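Local atomic coordinates of putative Lipoprotein (Shewanella oneidensis, PDB entry 3U24), a protein that is of unknown function but binds zinc and belongs to a family placed in a metallopeptidase clan, consistent with a zinc-dependent hydrolase. Residues Lys325-Leu330 with Glu409-His414; Glu332-Asn335 with Thr341-Pro344. All coordinates share one frame; numbering follows the deposited sequence.

Contact 1: Lys325-Leu330 with Glu409-His414; sequences KQIPEL and EAIPGH. With ZN (zinc ion), chain F.
I411 reaches from the loop after helix 401-409 to two residues one helical turn apart, I327 and L330, a compact example of a helix packing on the loop that joins two metal-ligand helices. At its CB the side chain of I411 forks. The short branch, CG2, lies against CB of L330 at 3.6 Å and also touches that residue's carbonyl carbon. The longer branch runs through CG1 to CD1, which meets CG2 of I327 at 3.8 Å, the two isoleucines crossing at about a right angle; chi2 of I411, 144°, stops short of full extension. CD1 of L330 lies 3.7 Å from the backbone O of I411. The peptide between I411 and P412 is cis, within the sequence HEAIPGH, which holds the zinc ligands H408 and H414 and also E409. NE2 of H414 binds the zinc ion at 2.1 Å, and H408, E439 and a water complete the site. That water donates a hydrogen bond to OE2 of E409 at 2.6 Å, an arrangement resembling the glutamate and zinc-bound water of gluzincin-type metallopeptidases, though no activity is established here. No hydrogen bond joins the two segments, so carbon-to-carbon packing dominates, while the polar and metal chemistry lies at the loop's ends, at E409 and H414.

Contact 2: Glu332-Asn335 with Thr341-Pro344; sequences EFVN and TLDP
V334 and L342 meet through methyl groups that their torsions turn toward each other. In V334, CG1 stands anti to the backbone N (chi1 164°), which brings it against CD1 of L342 at 3.8 Å; the same CD1 also rests near CB of V334, at 3.9 Å. L342 sends CG to the side of its own backbone N, away from its carbonyl carbon, and then continues extended (chi2 171°), so that CD1 leads toward the helix. The two side chains cross at about a right angle. The topology is that of a helix followed by a turn back along its own flank: V334 lies near the end of helix 319-337, and the loop carrying L342 leads into strand 349-352, an outer strand of a small mixed sheet. The turn adds I339 and V340 to the surroundings of V334, while the backbone O of T341 bonds Y420 and its OG1 bonds E553. N335 borders the apolar pair on the exposed side. OD1 of N335 comes within 4.1 Å of CD1 of L342, with CG of N335 beside its own backbone N and the amide at chi2 -28°, a van der Waals approach alone. ND2 of N335 donates to a water at 3.0 Å, and this water in turn donates to the backbone O of L342, 3.2 Å away, bridging helix and loop.

In the fold
One helix, 319-337, supplies a segment to each contact; both are mainly apolar, but the shallower one adds a water bridge at its exposed edge, while the deeper one lies beside a metal site. In contact 1 every touching residue is buried, and the helix faces a loop that returns from nearly eighty residues further on, at the zinc site. Contact 2, formed by the helix end and the chain just beyond it, is partly buried and lies farther from the centre of the chain. The centres are about 10 Å apart, and the hydrophobic layers join: CG2 of I411 lies 4.0 Å from CG2 of V334, whose other methyl serves contact 2.

Contact 1: Lys325-Leu330 with Glu409-His414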
ATOM      1  N   LYS A 325     -24.634  -9.698   3.737  1.00 30.56           N
ATOM      2  CA  LYS A 325     -25.070 -10.846   4.534  1.00 33.72           C
ATOM      3  C   LYS A 325     -23.894 -11.439   5.360  1.00 31.62           C
ATOM      4  O   LYS A 325     -24.063 -11.818   6.546  1.00 31.55           O
ATOM      5  CB  LYS A 325     -25.689 -11.879   3.581  1.00 38.26           C
ATOM      6  CG  LYS A 325     -26.182 -13.183   4.182  1.00 43.14           C
ATOM      7  CD  LYS A 325     -26.752 -14.100   3.096  1.00 49.14           C
ATOM      8  CE  LYS A 325     -27.162 -15.465   3.662  1.00 53.87           C
ATOM      9  NZ  LYS A 325     -25.981 -16.241   4.161  1.00 56.79           N
ATOM     10  N   GLN A 326     -22.697 -11.443   4.776  1.00 29.11           N
ATOM     11  CA  GLN A 326     -21.535 -12.107   5.403  1.00 29.16           C
ATOM     12  C   GLN A 326     -20.990 -11.348   6.607  1.00 28.84           C
ATOM     13  O   GLN A 326     -20.586 -11.963   7.590  1.00 28.06           O
ATOM     14  CB  GLN A 326     -20.401 -12.359   4.407  1.00 28.12           C
ATOM     15  CG  GLN A 326     -20.666 -13.576   3.556  1.00 29.55           C
ATOM     16  CD  GLN A 326     -19.514 -13.939   2.657  1.00 29.87           C
ATOM     17  OE1 GLN A 326     -18.375 -13.485   2.856  1.00 31.51           O
ATOM     18  NE2 GLN A 326     -19.797 -14.759   1.651  1.00 29.99           N
ATOM     19  N   ILE A 327     -21.009 -10.027   6.548  1.00 27.34           N
ATOM     20  CA  ILE A 327     -20.388  -9.274   7.604  1.00 29.07           C
ATOM     21  C   ILE A 327     -21.007  -9.595   8.983  1.00 29.93           C
ATOM     22  O   ILE A 327     -20.247  -9.889   9.925  1.00 28.64           O
ATOM     23  CB  ILE A 327     -20.298  -7.776   7.250  1.00 30.80           C
ATOM     24  CG1 ILE A 327     -19.285  -7.622   6.117  1.00 31.78           C
ATOM     25  CG2 ILE A 327     -19.814  -6.964   8.457  1.00 30.94           C
ATOM     26  CD1 ILE A 327     -19.274  -6.259   5.487  1.00 33.91           C
ATOM     27  N   PRO A 328     -22.361  -9.586   9.103  1.00 29.24           N
ATOM     28  CA  PRO A 328     -22.924  -9.974  10.389  1.00 30.11           C
ATOM     29  C   PRO A 328     -22.664 -11.418  10.761  1.00 30.01           C
ATOM     30  O   PRO A 328     -22.690 -11.734  11.938  1.00 29.54           O
ATOM     31  CB  PRO A 328     -24.444  -9.709  10.245  1.00 31.05           C
ATOM     32  CG  PRO A 328     -24.618  -8.863   9.006  1.00 30.78           C
ATOM     33  CD  PRO A 328     -23.235  -8.648   8.384  1.00 30.11           C
ATOM     34  N   GLU A 329     -22.427 -12.287   9.788  1.00 31.10           N
ATOM     35  CA  GLU A 329     -22.061 -13.670  10.097  1.00 32.37           C
ATOM     36  C   GLU A 329     -20.651 -13.753  10.720  1.00 29.84           C
ATOM     37  O   GLU A 329     -20.397 -14.545  11.617  1.00 28.96           O
ATOM     38  CB  GLU A 329     -22.154 -14.578   8.862  1.00 36.82           C
ATOM     39  CG  GLU A 329     -23.594 -14.925   8.432  1.00 42.83           C
ATOM     40  CD  GLU A 329     -23.696 -15.642   7.063  1.00 47.12           C
ATOM     41  OE1 GLU A 329     -22.699 -15.691   6.276  1.00 49.74           O
ATOM     42  OE2 GLU A 329     -24.806 -16.160   6.762  1.00 53.91           O
ATOM     43  N   LEU A 330     -19.741 -12.938  10.231  1.00 27.01           N
ATOM     44  CA  LEU A 330     -18.392 -12.881  10.784  1.00 26.54           C
ATOM     45  C   LEU A 330     -18.432 -12.269  12.194  1.00 26.47           C
ATOM     46  O   LEU A 330     -17.722 -12.759  13.085  1.00 24.47           O
ATOM     47  CB  LEU A 330     -17.438 -12.067   9.861  1.00 25.84           C
ATOM     48  CG  LEU A 330     -17.215 -12.652   8.430  1.00 25.79           C
ATOM     49  CD1 LEU A 330     -16.433 -11.678   7.580  1.00 24.36           C
ATOM     50  CD2 LEU A 330     -16.503 -14.007   8.484  1.00 25.40           C
ATOM     51  N   GLU A 409     -10.658  -7.788   4.950  1.00 22.59           N
ATOM     52  CA  GLU A 409     -11.016  -6.374   4.778  1.00 24.75           C
ATOM     53  C   GLU A 409     -11.856  -5.802   5.895  1.00 23.93           C
ATOM     54  O   GLU A 409     -11.728  -4.645   6.234  1.00 23.84           O
ATOM     55  CB  GLU A 409     -11.781  -6.175   3.447  1.00 27.35           C
ATOM     56  CG  GLU A 409     -10.916  -6.384   2.230  1.00 29.02           C
ATOM     57  CD  GLU A 409      -9.842  -5.337   2.117  1.00 32.13           C
ATOM     58  OE1 GLU A 409     -10.052  -4.247   2.693  1.00 36.48           O
ATOM     59  OE2 GLU A 409      -8.803  -5.586   1.462  1.00 35.74           O
ATOM     60  N   ALA A 410     -12.689  -6.623   6.510  1.00 24.90           N
ATOM     61  CA  ALA A 410     -13.705  -6.123   7.416  1.00 25.38           C
ATOM     62  C   ALA A 410     -13.554  -6.691   8.829  1.00 26.06           C
ATOM     63  O   ALA A 410     -13.135  -5.988   9.744  1.00 26.95           O
ATOM     64  CB  ALA A 410     -15.106  -6.401   6.852  1.00 24.18           C
ATOM     65  N   ILE A 411     -13.897  -7.949   9.037  1.00 25.93           N
ATOM     66  CA  ILE A 411     -13.983  -8.436  10.397  1.00 27.13           C
ATOM     67  C   ILE A 411     -13.334  -9.785  10.561  1.00 25.73           C
ATOM     68  O   ILE A 411     -13.735 -10.716   9.908  1.00 26.14           O
ATOM     69  CB  ILE A 411     -15.469  -8.446  10.836  1.00 30.72           C
ATOM     70  CG1 ILE A 411     -15.771  -7.052  11.423  1.00 32.25           C
ATOM     71  CG2 ILE A 411     -15.731  -9.573  11.841  1.00 30.35           C
ATOM     72  CD1 ILE A 411     -17.141  -6.505  11.154  1.00 32.86           C
ATOM     73  N   PRO A 412     -12.295  -9.894  11.413  1.00 24.07           N
ATOM     74  CA  PRO A 412     -11.674  -8.920  12.261  1.00 23.03           C
ATOM     75  C   PRO A 412     -10.393  -8.304  11.664  1.00 22.56           C
ATOM     76  O   PRO A 412      -9.478  -7.928  12.418  1.00 21.07           O
ATOM     77  CB  PRO A 412     -11.333  -9.744  13.479  1.00 23.35           C
ATOM     78  CG  PRO A 412     -10.893 -11.033  12.910  1.00 23.91           C
ATOM     79  CD  PRO A 412     -11.799 -11.246  11.716  1.00 24.35           C
ATOM     80  N   GLY A 413     -10.352  -8.163  10.337  1.00 21.30           N
ATOM     81  CA  GLY A 413      -9.201  -7.548   9.657  1.00 20.96           C
ATOM     82  C   GLY A 413      -9.144  -6.015   9.649  1.00 20.89           C
ATOM     83  O   GLY A 413      -9.219  -5.342  10.724  1.00 20.04           O
ATOM     84  N   HIS A 414      -9.039  -5.429   8.447  1.00 20.46           N
ATOM     85  CA  HIS A 414      -8.757  -3.980   8.379  1.00 20.27           C
ATOM     86  C   HIS A 414      -9.688  -3.113   9.136  1.00 20.52           C
ATOM     87  O   HIS A 414      -9.231  -2.208   9.814  1.00 21.56           O
ATOM     88  CB  HIS A 414      -8.689  -3.470   6.957  1.00 20.12           C
ATOM     89  CG  HIS A 414      -7.473  -3.902   6.234  1.00 20.11           C
ATOM     90  ND1 HIS A 414      -6.252  -3.904   6.811  1.00 20.68           N
ATOM     91  CD2 HIS A 414      -7.302  -4.354   4.948  1.00 19.68           C
ATOM     92  CE1 HIS A 414      -5.364  -4.359   5.923  1.00 19.92           C
ATOM     93  NE2 HIS A 414      -6.007  -4.575   4.772  1.00 19.97           N
TER
HETATM   94 ZN    ZN F 595      -5.169  -5.643   3.114  1.00 22.36          ZN
HETATM   95  O   HOH W   1      -6.239  -4.943   1.402  1.00 27.28           O

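Contact 2: Glu332-Asn335 with Thr341-Pro344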
ATOM      1  N   GLU A 332     -20.896 -12.422  14.274  1.00 30.79           N
ATOM      2  CA  GLU A 332     -21.453 -13.452  15.152  1.00 33.65           C
ATOM      3  C   GLU A 332     -20.364 -14.459  15.483  1.00 30.25           C
ATOM      4  O   GLU A 332     -20.179 -14.825  16.631  1.00 29.40           O
ATOM      5  CB  GLU A 332     -22.679 -14.127  14.508  1.00 38.52           C
ATOM      6  CG  GLU A 332     -23.227 -15.336  15.259  1.00 45.17           C
ATOM      7  CD  GLU A 332     -24.301 -16.155  14.500  1.00 51.30           C
ATOM      8  OE1 GLU A 332     -24.320 -16.212  13.230  1.00 57.44           O
ATOM      9  OE2 GLU A 332     -25.125 -16.790  15.203  1.00 58.09           O
ATOM     10  N   PHE A 333     -19.625 -14.892  14.482  1.00 27.33           N
ATOM     11  CA  PHE A 333     -18.597 -15.873  14.733  1.00 26.99           C
ATOM     12  C   PHE A 333     -17.511 -15.325  15.703  1.00 26.28           C
ATOM     13  O   PHE A 333     -17.117 -16.007  16.625  1.00 26.19           O
ATOM     14  CB  PHE A 333     -18.022 -16.398  13.422  1.00 26.02           C
ATOM     15  CG  PHE A 333     -16.917 -17.366  13.617  1.00 26.37           C
ATOM     16  CD1 PHE A 333     -15.620 -16.911  13.842  1.00 25.83           C
ATOM     17  CD2 PHE A 333     -17.165 -18.739  13.620  1.00 27.34           C
ATOM     18  CE1 PHE A 333     -14.589 -17.799  14.076  1.00 25.92           C
ATOM     19  CE2 PHE A 333     -16.115 -19.635  13.837  1.00 27.85           C
ATOM     20  CZ  PHE A 333     -14.824 -19.155  14.066  1.00 26.79           C
ATOM     21  N   VAL A 334     -17.060 -14.098  15.514  1.00 25.78           N
ATOM     22  CA  VAL A 334     -16.039 -13.529  16.369  1.00 26.70           C
ATOM     23  C   VAL A 334     -16.516 -13.396  17.804  1.00 28.43           C
ATOM     24  O   VAL A 334     -15.771 -13.705  18.741  1.00 27.64           O
ATOM     25  CB  VAL A 334     -15.592 -12.159  15.881  1.00 26.75           C
ATOM     26  CG1 VAL A 334     -14.829 -11.437  16.978  1.00 27.70           C
ATOM     27  CG2 VAL A 334     -14.744 -12.338  14.629  1.00 25.55           C
ATOM     28  N   ASN A 335     -17.771 -12.993  17.969  1.00 29.20           N
ATOM     29  CA  ASN A 335     -18.371 -12.961  19.296  1.00 30.56           C
ATOM     30  C   ASN A 335     -18.514 -14.322  19.924  1.00 29.01           C
ATOM     31  O   ASN A 335     -18.138 -14.499  21.060  1.00 27.78           O
ATOM     32  CB  ASN A 335     -19.722 -12.249  19.259  1.00 33.17           C
ATOM     33  CG  ASN A 335     -19.562 -10.776  18.951  1.00 34.74           C
ATOM     34  OD1 ASN A 335     -18.523 -10.198  19.263  1.00 36.71           O
ATOM     35  ND2 ASN A 335     -20.565 -10.169  18.342  1.00 35.23           N
ATOM     36  N   THR A 341     -13.160  -8.175  21.117  1.00 29.76           N
ATOM     37  CA  THR A 341     -14.368  -7.389  21.378  1.00 31.27           C
ATOM     38  C   THR A 341     -14.695  -6.525  20.163  1.00 32.20           C
ATOM     39  O   THR A 341     -13.859  -5.759  19.703  1.00 33.45           O
ATOM     40  CB  THR A 341     -14.201  -6.459  22.605  1.00 31.52           C
ATOM     41  OG1 THR A 341     -13.814  -7.227  23.748  1.00 32.89           O
ATOM     42  CG2 THR A 341     -15.530  -5.664  22.925  1.00 31.68           C
ATOM     43  N   LEU A 342     -15.908  -6.640  19.668  1.00 35.34           N
ATOM     44  CA  LEU A 342     -16.437  -5.747  18.647  1.00 39.99           C
ATOM     45  C   LEU A 342     -17.523  -4.842  19.242  1.00 44.91           C
ATOM     46  O   LEU A 342     -18.265  -5.284  20.079  1.00 48.71           O
ATOM     47  CB  LEU A 342     -17.053  -6.582  17.526  1.00 39.39           C
ATOM     48  CG  LEU A 342     -16.104  -7.534  16.825  1.00 38.90           C
ATOM     49  CD1 LEU A 342     -16.907  -8.443  15.896  1.00 37.73           C
ATOM     50  CD2 LEU A 342     -15.028  -6.731  16.092  1.00 35.41           C
ATOM     51  N   ASP A 343     -17.625  -3.589  18.805  1.00 54.84           N
ATOM     52  CA  ASP A 343     -18.662  -2.667  19.312  1.00 60.87           C
ATOM     53  C   ASP A 343     -19.889  -2.649  18.383  1.00 61.54           C
ATOM     54  O   ASP A 343     -19.800  -2.095  17.293  1.00 59.58           O
ATOM     55  CB  ASP A 343     -18.079  -1.253  19.437  1.00 66.09           C
ATOM     56  CG  ASP A 343     -19.084  -0.247  19.997  1.00 73.54           C
ATOM     57  OD1 ASP A 343     -18.885   0.234  21.137  1.00 82.39           O
ATOM     58  OD2 ASP A 343     -20.080   0.064  19.300  1.00 77.53           O
ATOM     59  N   PRO A 344     -21.040  -3.225  18.810  1.00 66.23           N
ATOM     60  CA  PRO A 344     -22.226  -3.292  17.908  1.00 70.91           C
ATOM     61  C   PRO A 344     -22.758  -1.944  17.344  1.00 74.06           C
ATOM     62  O   PRO A 344     -23.450  -1.947  16.313  1.00 75.52           O
ATOM     63  CB  PRO A 344     -23.305  -3.971  18.772  1.00 70.64           C
ATOM     64  CG  PRO A 344     -22.558  -4.667  19.856  1.00 72.32           C
ATOM     65  CD  PRO A 344     -21.326  -3.842  20.118  1.00 69.26           C
TER
HETATM   66  O   HOH W   2     -20.379  -7.194  18.597  1.00 49.10           O